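Local structure of cellulase IBT99 (Metagenomes, 6WBT) at residues I41-E44 and R45-V49; A302-R306 and E307-V311; E387-D390 and A391-L395. The protein binds NAD, a manganese ion and glucose 6-phosphate, and probably hydrolyses 6-phospho-alpha-glucosides as a family 4 glycosidase. All blocks are in the same frame, centred on the assembly; numbering follows the deposited sequence. Where two conformers were deposited one is given.

Interaction 1. Residues I41-E44 and R45-V49. With NAD (nicotinamide-adenine-dinucleotide), chain G.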
ATOM      1  N   ILE A  41      -0.216 -43.711  -5.745  1.00 49.53           N
ATOM      2  CA  ILE A  41       1.068 -44.192  -6.242  1.00 50.03           C
ATOM      3  C   ILE A  41       1.483 -45.507  -5.593  1.00 51.44           C
ATOM      4  O   ILE A  41       2.369 -46.193  -6.119  1.00 52.92           O
ATOM      5  CB  ILE A  41       2.178 -43.145  -6.033  1.00 49.58           C
ATOM      6  CG1 ILE A  41       2.409 -42.903  -4.542  1.00 50.32           C
ATOM      7  CG2 ILE A  41       1.825 -41.846  -6.742  1.00 48.62           C
ATOM      8  CD1 ILE A  41       3.578 -41.996  -4.250  1.00 50.73           C
ATOM      9  N   ASP A  42       0.872 -45.878  -4.471  1.00 51.51           N
ATOM     10  CA  ASP A  42       1.148 -47.146  -3.802  1.00 53.79           C
ATOM     11  C   ASP A  42       0.024 -48.112  -4.156  1.00 55.62           C
ATOM     12  O   ASP A  42      -1.114 -47.948  -3.702  1.00 54.38           O
ATOM     13  CB  ASP A  42       1.264 -46.949  -2.289  1.00 54.59           C
ATOM     14  CG  ASP A  42       1.838 -48.170  -1.570  1.00 57.09           C
ATOM     15  OD1 ASP A  42       2.054 -49.217  -2.220  1.00 58.94           O
ATOM     16  OD2 ASP A  42       2.080 -48.084  -0.349  1.00 56.47           O
ATOM     17  N   GLU A  43       0.344 -49.124  -4.963  1.00 58.42           N
ATOM     18  CA  GLU A  43      -0.693 -50.017  -5.471  1.00 59.53           C
ATOM     19  C   GLU A  43      -1.229 -50.927  -4.372  1.00 58.44           C
ATOM     20  O   GLU A  43      -2.446 -51.079  -4.218  1.00 56.93           O
ATOM     21  CB  GLU A  43      -0.151 -50.841  -6.639  1.00 62.84           C
ATOM     22  CG  GLU A  43      -1.210 -51.630  -7.402  1.00 65.76           C
ATOM     23  CD  GLU A  43      -0.650 -52.292  -8.648  1.00 69.78           C
ATOM     24  OE1 GLU A  43       0.591 -52.333  -8.792  1.00 71.35           O
ATOM     25  OE2 GLU A  43      -1.446 -52.766  -9.484  1.00 71.39           O
ATOM     26  N   GLU A  44      -0.335 -51.537  -3.591  1.00 60.62           N
ATOM     27  CA  GLU A  44      -0.766 -52.512  -2.592  1.00 61.66           C
ATOM     28  C   GLU A  44      -1.530 -51.847  -1.452  1.00 59.09           C
ATOM     29  O   GLU A  44      -2.508 -52.407  -0.944  1.00 60.12           O
ATOM     30  CB  GLU A  44       0.438 -53.282  -2.057  1.00 64.41           C
ATOM     31  CG  GLU A  44       1.235 -54.010  -3.128  1.00 68.47           C
ATOM     32  CD  GLU A  44       0.348 -54.733  -4.125  1.00 72.48           C
ATOM     33  OE1 GLU A  44       0.315 -54.319  -5.302  1.00 73.69           O
ATOM     34  OE2 GLU A  44      -0.322 -55.711  -3.729  1.00 74.35           O
ATOM     35  N   ARG A  45      -1.097 -50.656  -1.032  1.00 53.92           N
ATOM     36  CA  ARG A  45      -1.796 -49.961   0.045  1.00 51.39           C
ATOM     37  C   ARG A  45      -3.188 -49.525  -0.391  1.00 50.67           C
ATOM     38  O   ARG A  45      -4.140 -49.589   0.395  1.00 50.59           O
ATOM     39  CB  ARG A  45      -0.980 -48.756   0.515  1.00 50.91           C
ATOM     40  CG  ARG A  45      -1.641 -47.960   1.632  1.00 50.35           C
ATOM     41  CD  ARG A  45      -0.851 -46.706   1.969  1.00 50.25           C
ATOM     42  NE  ARG A  45      -1.499 -45.920   3.016  1.00 48.95           N
ATOM     43  CZ  ARG A  45      -1.220 -46.026   4.311  1.00 47.12           C
ATOM     44  NH1 ARG A  45      -0.299 -46.885   4.726  1.00 46.96           N
ATOM     45  NH2 ARG A  45      -1.861 -45.271   5.193  1.00 45.82           N
ATOM     46  N   GLN A  46      -3.327 -49.079  -1.641  1.00 50.03           N
ATOM     47  CA  GLN A  46      -4.629 -48.631  -2.123  1.00 47.93           C
ATOM     48  C   GLN A  46      -5.590 -49.799  -2.303  1.00 48.17           C
ATOM     49  O   GLN A  46      -6.795 -49.661  -2.059  1.00 48.03           O
ATOM     50  CB  GLN A  46      -4.467 -47.864  -3.435  1.00 47.38           C
ATOM     51  CG  GLN A  46      -5.782 -47.481  -4.087  1.00 46.42           C
ATOM     52  CD  GLN A  46      -5.598 -46.541  -5.256  1.00 46.04           C
ATOM     53  OE1 GLN A  46      -5.980 -45.375  -5.190  1.00 43.67           O
ATOM     54  NE2 GLN A  46      -5.008 -47.043  -6.335  1.00 47.77           N
ATOM     55  N   ASN A  47      -5.079 -50.959  -2.725  0.53 46.97           N
ATOM     56  CA  ASN A  47      -5.950 -52.112  -2.931  0.53 48.97           C
ATOM     57  C   ASN A  47      -6.556 -52.605  -1.623  0.53 48.06           C
ATOM     58  O   ASN A  47      -7.676 -53.127  -1.621  0.53 50.54           O
ATOM     59  CB  ASN A  47      -5.183 -53.239  -3.621  0.53 49.72           C
ATOM     60  CG  ASN A  47      -4.843 -52.915  -5.063  0.53 50.81           C
ATOM     61  OD1 ASN A  47      -3.729 -53.163  -5.523  0.53 51.43           O
ATOM     62  ND2 ASN A  47      -5.805 -52.352  -5.786  0.53 49.93           N
ATOM     63  N   LYS A  48      -5.841 -52.448  -0.506  1.00 49.16           N
ATOM     64  CA  LYS A  48      -6.400 -52.838   0.785  1.00 48.23           C
ATOM     65  C   LYS A  48      -7.484 -51.864   1.228  1.00 47.42           C
ATOM     66  O   LYS A  48      -8.528 -52.281   1.746  1.00 47.44           O
ATOM     67  CB  LYS A  48      -5.292 -52.924   1.833  1.00 47.14           C
ATOM     68  CG  LYS A  48      -4.192 -53.914   1.493  1.00 48.25           C
ATOM     69  CD  LYS A  48      -3.063 -53.847   2.507  1.00 49.55           C
ATOM     70  CE  LYS A  48      -1.912 -54.755   2.111  1.00 51.27           C
ATOM     71  NZ  LYS A  48      -0.759 -54.624   3.044  1.00 52.19           N
ATOM     72  N   VAL A  49      -7.255 -50.563   1.035  1.00 47.15           N
ATOM     73  CA  VAL A  49      -8.277 -49.575   1.366  1.00 44.91           C
ATOM     74  C   VAL A  49      -9.461 -49.694   0.416  1.00 45.24           C
ATOM     75  O   VAL A  49     -10.610 -49.467   0.814  1.00 45.12           O
ATOM     76  CB  VAL A  49      -7.675 -48.158   1.351  1.00 40.54           C
ATOM     77  CG1 VAL A  49      -8.708 -47.132   1.791  1.00 37.70           C
ATOM     78  CG2 VAL A  49      -6.444 -48.095   2.242  1.00 40.10           C
TER
HETATM   79  PA  NAD G 503      -1.901 -41.886   4.815  1.00 60.71           P
HETATM   80  O1A NAD G 503      -0.411 -41.888   4.900  1.00 60.66           O
HETATM   81  O2A NAD G 503      -2.651 -42.893   5.622  1.00 60.79           O
HETATM   82  O5B NAD G 503      -2.333 -42.006   3.272  1.00 59.49           O
HETATM   83  C5B NAD G 503      -1.820 -41.043   2.310  1.00 58.93           C
HETATM   84  C4B NAD G 503      -1.909 -41.631   0.923  1.00 58.74           C
HETATM   85  O4B NAD G 503      -1.344 -40.702  -0.041  1.00 58.72           O
HETATM   86  C3B NAD G 503      -1.163 -42.958   0.701  1.00 58.92           C
HETATM   87  O3B NAD G 503      -2.023 -43.887   0.054  1.00 58.79           O
HETATM   88  C2B NAD G 503      -0.014 -42.555  -0.230  1.00 59.17           C
HETATM   89  O2B NAD G 503       0.495 -43.615  -1.010  1.00 58.27           O
HETATM   90  C1B NAD G 503      -0.697 -41.459  -1.035  1.00 59.38           C
HETATM   91  N9A NAD G 503       0.220 -40.601  -1.777  1.00 60.57           N
HETATM   92  C8A NAD G 503       1.464 -40.185  -1.375  1.00 61.63           C
HETATM   93  N7A NAD G 503       2.070 -39.424  -2.252  1.00 62.42           N
HETATM   94  C5A NAD G 503       1.175 -39.339  -3.308  1.00 61.78           C
HETATM   95  C6A NAD G 503       1.237 -38.676  -4.548  1.00 61.66           C
HETATM   96  N6A NAD G 503       2.278 -37.949  -4.946  1.00 62.06           N
HETATM   97  N1A NAD G 503       0.173 -38.798  -5.376  1.00 61.36           N
HETATM   98  C2A NAD G 503      -0.871 -39.533  -4.970  1.00 61.28           C
HETATM   99  N3A NAD G 503      -1.039 -40.198  -3.831  1.00 61.17           N
HETATM  100  C4A NAD G 503       0.030 -40.063  -3.030  1.00 61.40           C
HETATM  101  O3  NAD G 503      -2.441 -40.424   5.195  1.00 63.16           O
HETATM  102  PN  NAD G 503      -3.661 -39.925   6.109  1.00 64.77           P
HETATM  103  O1N NAD G 503      -4.910 -40.613   5.667  1.00 65.78           O
HETATM  104  O2N NAD G 503      -3.262 -40.024   7.544  1.00 64.49           O
HETATM  105  O5D NAD G 503      -3.724 -38.383   5.681  1.00 65.09           O
HETATM  106  C5D NAD G 503      -3.845 -38.078   4.270  1.00 64.02           C
HETATM  107  C4D NAD G 503      -3.622 -36.602   4.060  1.00 63.82           C
HETATM  108  O4D NAD G 503      -4.751 -35.872   4.592  1.00 64.07           O
HETATM  109  C3D NAD G 503      -2.394 -36.006   4.763  1.00 64.18           C
HETATM  110  O3D NAD G 503      -1.701 -35.145   3.869  1.00 65.01           O
HETATM  111  C2D NAD G 503      -3.055 -35.215   5.896  1.00 63.47           C
HETATM  112  O2D NAD G 503      -2.238 -34.208   6.473  1.00 62.16           O
HETATM  113  C1D NAD G 503      -4.276 -34.668   5.170  1.00 65.22           C
HETATM  114  N1N NAD G 503      -5.309 -34.142   6.106  1.00 67.80           N
HETATM  115  C2N NAD G 503      -5.495 -32.791   6.225  1.00 69.46           C
HETATM  116  C3N NAD G 503      -6.432 -32.281   7.110  1.00 71.34           C
HETATM  117  C7N NAD G 503      -6.627 -30.786   7.150  1.00 73.81           C
HETATM  118  O7N NAD G 503      -6.884 -30.240   8.219  1.00 75.16           O
HETATM  119  N7N NAD G 503      -6.545 -30.124   6.004  1.00 74.43           N
HETATM  120  C4N NAD G 503      -7.162 -33.161   7.903  1.00 70.34           C
HETATM  121  C5N NAD G 503      -6.990 -34.520   7.748  1.00 69.07           C
HETATM  122  C6N NAD G 503      -6.063 -34.990   6.844  1.00 67.87           C
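D42 and Q46 are joined by the first i-to-i+4 bond of helix 43-60, Q46 N to D42 O at 3.2 Å, and N47 N to E43 O follows one residue on at 3.0 Å with an N-H...O angle of 151°. D42 sits at the N-cap, and its carboxylate turns back over the first turn: CG lies anti to the backbone N (chi1 -168°), which sets OD2 3.2 Å from R45 CB. The contact is with the aliphatic root of the arginine, since D42 OD2 and R45 NE remain 5.4 Å apart. The turn begins the helix of the beta-alpha-beta unit 33-39, 43-60, 66-69 of the Rossmann-type domain, and it holds one flank of the dinucleotide. I41 supplies the adenine side, with CD1 3.6 Å from NAD N7A and CG2 near the six-membered ring. R45 runs extended from CG to NE past the adenosine ribose, where CD is 3.6 Å from NAD O3B. At its end NH2 gives a weak bond to the phosphate oxygen O2A, which lies at the guanidinium edge, near its plane. The same guanidinium is held by G13 O through NE and by a salt bridge to E295.

Interaction 2. Residues A302-R306 and E307-V311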
ATOM      1  N   ALA A 302      -9.204 -54.373   6.543  1.00 55.50           N
ATOM      2  CA  ALA A 302      -8.957 -54.948   5.225  1.00 53.39           C
ATOM      3  C   ALA A 302      -8.744 -56.454   5.315  1.00 51.57           C
ATOM      4  O   ALA A 302      -9.278 -57.213   4.498  1.00 51.89           O
ATOM      5  CB  ALA A 302      -7.750 -54.270   4.573  1.00 53.40           C
ATOM      6  N   GLU A 303      -7.975 -56.903   6.310  1.00 51.37           N
ATOM      7  CA  GLU A 303      -7.773 -58.336   6.494  1.00 54.56           C
ATOM      8  C   GLU A 303      -9.044 -59.023   6.977  1.00 57.58           C
ATOM      9  O   GLU A 303      -9.304 -60.173   6.604  1.00 59.44           O
ATOM     10  CB  GLU A 303      -6.624 -58.582   7.473  1.00 55.38           C
ATOM     11  CG  GLU A 303      -6.245 -60.047   7.659  1.00 57.61           C
ATOM     12  CD  GLU A 303      -5.742 -60.695   6.380  1.00 59.47           C
ATOM     13  OE1 GLU A 303      -5.921 -61.921   6.224  1.00 60.74           O
ATOM     14  OE2 GLU A 303      -5.168 -59.979   5.532  1.00 60.12           O
ATOM     15  N   ASP A 304      -9.847 -58.339   7.797  1.00 57.67           N
ATOM     16  CA  ASP A 304     -11.116 -58.913   8.235  1.00 57.90           C
ATOM     17  C   ASP A 304     -12.075 -59.090   7.065  1.00 56.36           C
ATOM     18  O   ASP A 304     -12.843 -60.058   7.026  1.00 58.20           O
ATOM     19  CB  ASP A 304     -11.748 -58.040   9.318  1.00 59.11           C
ATOM     20  CG  ASP A 304     -11.061 -58.183  10.659  1.00 61.70           C
ATOM     21  OD1 ASP A 304     -10.369 -59.202  10.869  1.00 62.77           O
ATOM     22  OD2 ASP A 304     -11.221 -57.283  11.508  1.00 61.50           O
ATOM     23  N   ILE A 305     -12.052 -58.161   6.105  1.00 53.35           N
ATOM     24  CA  ILE A 305     -12.881 -58.304   4.912  1.00 53.01           C
ATOM     25  C   ILE A 305     -12.438 -59.517   4.105  1.00 54.15           C
ATOM     26  O   ILE A 305     -13.261 -60.321   3.651  1.00 53.14           O
ATOM     27  CB  ILE A 305     -12.838 -57.018   4.067  1.00 52.95           C
ATOM     28  CG1 ILE A 305     -13.677 -55.919   4.716  1.00 52.88           C
ATOM     29  CG2 ILE A 305     -13.317 -57.291   2.647  1.00 52.63           C
ATOM     30  CD1 ILE A 305     -13.657 -54.609   3.962  1.00 52.44           C
ATOM     31  N   ARG A 306     -11.125 -59.673   3.922  1.00 55.48           N
ATOM     32  CA  ARG A 306     -10.603 -60.804   3.168  1.00 58.03           C
ATOM     33  C   ARG A 306     -10.738 -62.123   3.917  1.00 58.86           C
ATOM     34  O   ARG A 306     -10.555 -63.182   3.308  1.00 60.44           O
ATOM     35  CB  ARG A 306      -9.139 -60.554   2.797  1.00 59.72           C
ATOM     36  CG  ARG A 306      -8.934 -59.294   1.970  1.00 61.10           C
ATOM     37  CD  ARG A 306      -7.729 -59.395   1.044  1.00 62.73           C
ATOM     38  NE  ARG A 306      -6.486 -58.968   1.679  1.00 63.90           N
ATOM     39  CZ  ARG A 306      -5.382 -58.655   1.008  1.00 63.66           C
ATOM     40  NH1 ARG A 306      -4.289 -58.275   1.658  1.00 64.59           N
ATOM     41  NH2 ARG A 306      -5.372 -58.715  -0.316  1.00 62.72           N
ATOM     42  N   GLU A 307     -11.064 -62.089   5.209  1.00 57.73           N
ATOM     43  CA  GLU A 307     -11.299 -63.294   5.991  1.00 57.60           C
ATOM     44  C   GLU A 307     -12.781 -63.579   6.198  1.00 56.56           C
ATOM     45  O   GLU A 307     -13.125 -64.504   6.942  1.00 56.88           O
ATOM     46  CB  GLU A 307     -10.592 -63.194   7.346  1.00 58.96           C
ATOM     47  CG  GLU A 307      -9.073 -63.250   7.260  1.00 60.12           C
ATOM     48  CD  GLU A 307      -8.401 -63.145   8.617  1.00 61.42           C
ATOM     49  OE1 GLU A 307      -9.116 -63.115   9.640  1.00 62.00           O
ATOM     50  OE2 GLU A 307      -7.154 -63.090   8.659  1.00 62.00           O
ATOM     51  N   GLY A 308     -13.664 -62.812   5.561  1.00 55.93           N
ATOM     52  CA  GLY A 308     -15.091 -63.005   5.711  1.00 58.08           C
ATOM     53  C   GLY A 308     -15.676 -62.521   7.018  1.00 61.10           C
ATOM     54  O   GLY A 308     -16.902 -62.560   7.178  1.00 62.53           O
ATOM     55  N   LYS A 309     -14.849 -62.070   7.955  1.00 61.48           N
ATOM     56  CA  LYS A 309     -15.346 -61.592   9.233  1.00 62.07           C
ATOM     57  C   LYS A 309     -16.029 -60.234   9.061  1.00 63.33           C
ATOM     58  O   LYS A 309     -15.678 -59.464   8.162  1.00 62.80           O
ATOM     59  CB  LYS A 309     -14.195 -61.491  10.233  1.00 61.85           C
ATOM     60  CG  LYS A 309     -13.587 -62.841  10.583  1.00 62.94           C
ATOM     61  CD  LYS A 309     -12.088 -62.748  10.819  1.00 64.04           C
ATOM     62  CE  LYS A 309     -11.759 -61.943  12.063  1.00 65.12           C
ATOM     63  NZ  LYS A 309     -10.291 -61.904  12.309  1.00 65.85           N
ATOM     64  N   PRO A 310     -17.012 -59.916   9.904  1.00 65.87           N
ATOM     65  CA  PRO A 310     -17.737 -58.652   9.731  1.00 66.11           C
ATOM     66  C   PRO A 310     -16.906 -57.464  10.186  1.00 66.52           C
ATOM     67  O   PRO A 310     -16.207 -57.519  11.201  1.00 67.64           O
ATOM     68  CB  PRO A 310     -18.991 -58.831  10.595  1.00 66.44           C
ATOM     69  CG  PRO A 310     -18.681 -59.946  11.547  1.00 67.07           C
ATOM     70  CD  PRO A 310     -17.395 -60.610  11.147  1.00 67.47           C
ATOM     71  N   VAL A 311     -16.989 -56.381   9.418  1.00 64.61           N
ATOM     72  CA  VAL A 311     -16.208 -55.172   9.650  1.00 63.78           C
ATOM     73  C   VAL A 311     -17.147 -54.061  10.093  1.00 67.13           C
ATOM     74  O   VAL A 311     -18.181 -53.819   9.457  1.00 69.27           O
ATOM     75  CB  VAL A 311     -15.422 -54.761   8.392  1.00 61.39           C
ATOM     76  CG1 VAL A 311     -15.002 -53.301   8.473  1.00 59.41           C
ATOM     77  CG2 VAL A 311     -14.207 -55.650   8.227  1.00 59.82           C
TER
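D304 and K309 form a salt bridge near the C-terminal end of helix 296-306, part of a three-residue network with E307. The contact lies in the family 4 glycosyl hydrolase C-terminal domain, where the chain passes from this helix into the loop leading to helix 321-334. The evidence for a tight inner side lies in the backbone and in V311. G308 N bonds to I305 O at 3.2 Å and is nearly straight, at 162°, yet it approaches from above the carbonyl plane. E307 N has two weak bonds, to E303 O and to D304 O, which is consistent with the regular helical pattern loosening here. G308 adopts a positive phi of 75°, which swings the chain round, and three residues later V311 comes back against D304 and I305. Its CG2 branch does the touching: it lies 3.6 Å from I305 CG1 and equally 3.6 Å from D304 CB. I305 also packs on I52 and E55 of helix 43-60, which places this inner side against the nucleotide-binding domain.

The outer side is polar and largely exposed. There K309, bent at chi2 and chi3, curls its chain so that the ammonium reaches two carboxylates. E307 is extended beyond CG, and its OE1 is met by NZ nearly head-on. The other oxygen of E307, OE2, lies near the carboxylate of E303 on this same polar side. The second arm of the network ends on D304: K309 NZ lies 3.1 Å from D304 OD1, on its syn side and 34° out of the carboxylate plane.

Interaction 3. Residues E387-D390 and A391-L395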
ATOM      1  N   GLU A 387       3.154 -11.955   9.773  1.00 39.23           N
ATOM      2  CA  GLU A 387       4.267 -11.511   8.938  1.00 40.19           C
ATOM      3  C   GLU A 387       5.478 -12.423   9.094  1.00 42.21           C
ATOM      4  O   GLU A 387       6.200 -12.678   8.123  1.00 44.16           O
ATOM      5  CB  GLU A 387       4.643 -10.066   9.278  1.00 37.90           C
ATOM      6  CG  GLU A 387       3.674  -9.013   8.756  1.00 39.33           C
ATOM      7  CD  GLU A 387       3.781  -8.793   7.258  1.00 42.21           C
ATOM      8  OE1 GLU A 387       4.663  -9.405   6.619  1.00 42.48           O
ATOM      9  OE2 GLU A 387       2.980  -8.000   6.717  1.00 42.83           O
ATOM     10  N   GLN A 388       5.716 -12.926  10.307  1.00 40.35           N
ATOM     11  CA  GLN A 388       6.852 -13.815  10.526  1.00 40.35           C
ATOM     12  C   GLN A 388       6.641 -15.156   9.834  1.00 40.59           C
ATOM     13  O   GLN A 388       7.537 -15.659   9.146  1.00 40.14           O
ATOM     14  CB  GLN A 388       7.085 -14.010  12.024  1.00 41.23           C
ATOM     15  CG  GLN A 388       8.241 -14.942  12.350  1.00 41.74           C
ATOM     16  CD  GLN A 388       8.472 -15.087  13.840  1.00 43.34           C
ATOM     17  OE1 GLN A 388       7.749 -14.508  14.650  1.00 41.19           O
ATOM     18  NE2 GLN A 388       9.484 -15.862  14.209  1.00 45.47           N
ATOM     19  N   GLN A 389       5.457 -15.750  10.004  1.00 41.11           N
ATOM     20  CA  GLN A 389       5.185 -17.044   9.387  1.00 43.51           C
ATOM     21  C   GLN A 389       5.087 -16.930   7.872  1.00 45.30           C
ATOM     22  O   GLN A 389       5.560 -17.814   7.147  1.00 46.29           O
ATOM     23  CB  GLN A 389       3.901 -17.640   9.964  1.00 44.40           C
ATOM     24  CG  GLN A 389       4.133 -18.774  10.949  1.00 46.47           C
ATOM     25  CD  GLN A 389       4.602 -20.047  10.275  1.00 47.13           C
ATOM     26  OE1 GLN A 389       5.794 -20.355  10.264  1.00 50.01           O
ATOM     27  NE2 GLN A 389       3.664 -20.798   9.710  1.00 46.85           N
ATOM     28  N   ASP A 390       4.475 -15.853   7.372  1.00 44.98           N
ATOM     29  CA  ASP A 390       4.363 -15.676   5.927  1.00 43.73           C
ATOM     30  C   ASP A 390       5.737 -15.527   5.287  1.00 41.79           C
ATOM     31  O   ASP A 390       5.976 -16.033   4.185  1.00 39.78           O
ATOM     32  CB  ASP A 390       3.485 -14.467   5.608  1.00 44.92           C
ATOM     33  CG  ASP A 390       3.033 -14.442   4.163  1.00 47.21           C
ATOM     34  OD1 ASP A 390       2.217 -15.307   3.782  1.00 48.55           O
ATOM     35  OD2 ASP A 390       3.492 -13.559   3.409  1.00 47.73           O
ATOM     36  N   ALA A 391       6.654 -14.832   5.964  1.00 42.50           N
ATOM     37  CA  ALA A 391       8.030 -14.776   5.487  1.00 42.82           C
ATOM     38  C   ALA A 391       8.697 -16.141   5.594  1.00 45.43           C
ATOM     39  O   ALA A 391       9.441 -16.548   4.695  1.00 46.20           O
ATOM     40  CB  ALA A 391       8.818 -13.728   6.271  1.00 40.87           C
ATOM     41  N   CYS A 392       8.434 -16.864   6.686  1.00 47.06           N
ATOM     42  CA  CYS A 392       8.982 -18.207   6.844  1.00 47.34           C
ATOM     43  C   CYS A 392       8.487 -19.136   5.743  1.00 47.63           C
ATOM     44  O   CYS A 392       9.281 -19.805   5.071  1.00 48.63           O
ATOM     45  CB  CYS A 392       8.613 -18.759   8.222  1.00 47.35           C
ATOM     46  SG  CYS A 392       8.886 -20.530   8.414  1.00 48.15           S
ATOM     47  N   GLU A 393       7.168 -19.191   5.544  1.00 46.95           N
ATOM     48  CA  GLU A 393       6.616 -20.029   4.484  1.00 47.22           C
ATOM     49  C   GLU A 393       6.997 -19.509   3.105  1.00 45.88           C
ATOM     50  O   GLU A 393       7.162 -20.301   2.170  1.00 45.59           O
ATOM     51  CB  GLU A 393       5.096 -20.114   4.622  1.00 51.27           C
ATOM     52  CG  GLU A 393       4.629 -20.724   5.934  1.00 55.47           C
ATOM     53  CD  GLU A 393       3.121 -20.697   6.085  1.00 58.17           C
ATOM     54  OE1 GLU A 393       2.446 -20.093   5.225  1.00 58.99           O
ATOM     55  OE2 GLU A 393       2.611 -21.278   7.066  1.00 59.95           O
ATOM     56  N   GLY A 394       7.145 -18.191   2.958  1.00 44.37           N
ATOM     57  CA  GLY A 394       7.558 -17.644   1.676  1.00 43.60           C
ATOM     58  C   GLY A 394       8.989 -18.002   1.321  1.00 45.41           C
ATOM     59  O   GLY A 394       9.288 -18.330   0.169  1.00 46.79           O
ATOM     60  N   LEU A 395       9.891 -17.944   2.304  1.00 43.90           N
ATOM     61  CA  LEU A 395      11.278 -18.326   2.057  1.00 41.08           C
ATOM     62  C   LEU A 395      11.407 -19.815   1.767  1.00 41.01           C
ATOM     63  O   LEU A 395      12.312 -20.225   1.029  1.00 40.83           O
ATOM     64  CB  LEU A 395      12.150 -17.943   3.252  1.00 39.17           C
ATOM     65  CG  LEU A 395      12.366 -16.448   3.498  1.00 38.25           C
ATOM     66  CD1 LEU A 395      12.932 -16.214   4.889  1.00 37.74           C
ATOM     67  CD2 LEU A 395      13.279 -15.854   2.438  1.00 38.27           C
TER
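Q389 and E393 lie one helical turn apart in helix 380-402, and their main chains form the straightest of the four backbone bonds between 387-390 and 391-395. E393 N meets Q389 O at 2.7 Å with an N-H...O angle of 177°. The carbonyls of E387, Q388 and D390 are likewise taken by the amides of A391, C392 and G394; the last pair, G394 N and D390 O, is more bent. The side chains of Q389 and E393 come together above this ladder. Bending at chi2 (-72°) turns the end of Q389 onward, toward E393, leaving NE2 2.9 Å from E393 OE2; the angle is poor for a hydrogen bond, and the amide and carboxylate planes are 88° apart. On the other branch of the amide, Q389 OE1 lies 3.6 Å from C392 SG.

Three other side chains have polar partners elsewhere. D390 OD1 forms a salt bridge with K156, E387 OE2 one with K383, and Q388 uses both ends of its amide, NE2 to M414 O and OE1 to R416. C392 and L395 pack on helix 405-414, while E387, Q388, A391 and L395 meet a second subunit, where A391 rests on G384 and L395 on F381 of that neighbouring chain, so this helix lies between helix 405-414 and the subunit interface.

Along the chain the three contacts come in series, 41-49, then 302-311, then 387-395. Interactions 1 and 2 are neighbours in space, with centres about 17 Å apart: helix 43-60 of the NAD-binding domain packs on helix 296-306 of the C-terminal domain, K48 O lying 3.5 Å from A302 CB. This helix pair joins the two domains, and of the three contacts only interaction 1 touches NAD. Interaction 3 belongs to the same C-terminal domain as interaction 2 but lies on the opposite side of the chain's centre, about 47 Å from it and about 36 Å from interaction 1, both measured between centres. There helix 380-402 contacts the second subunit.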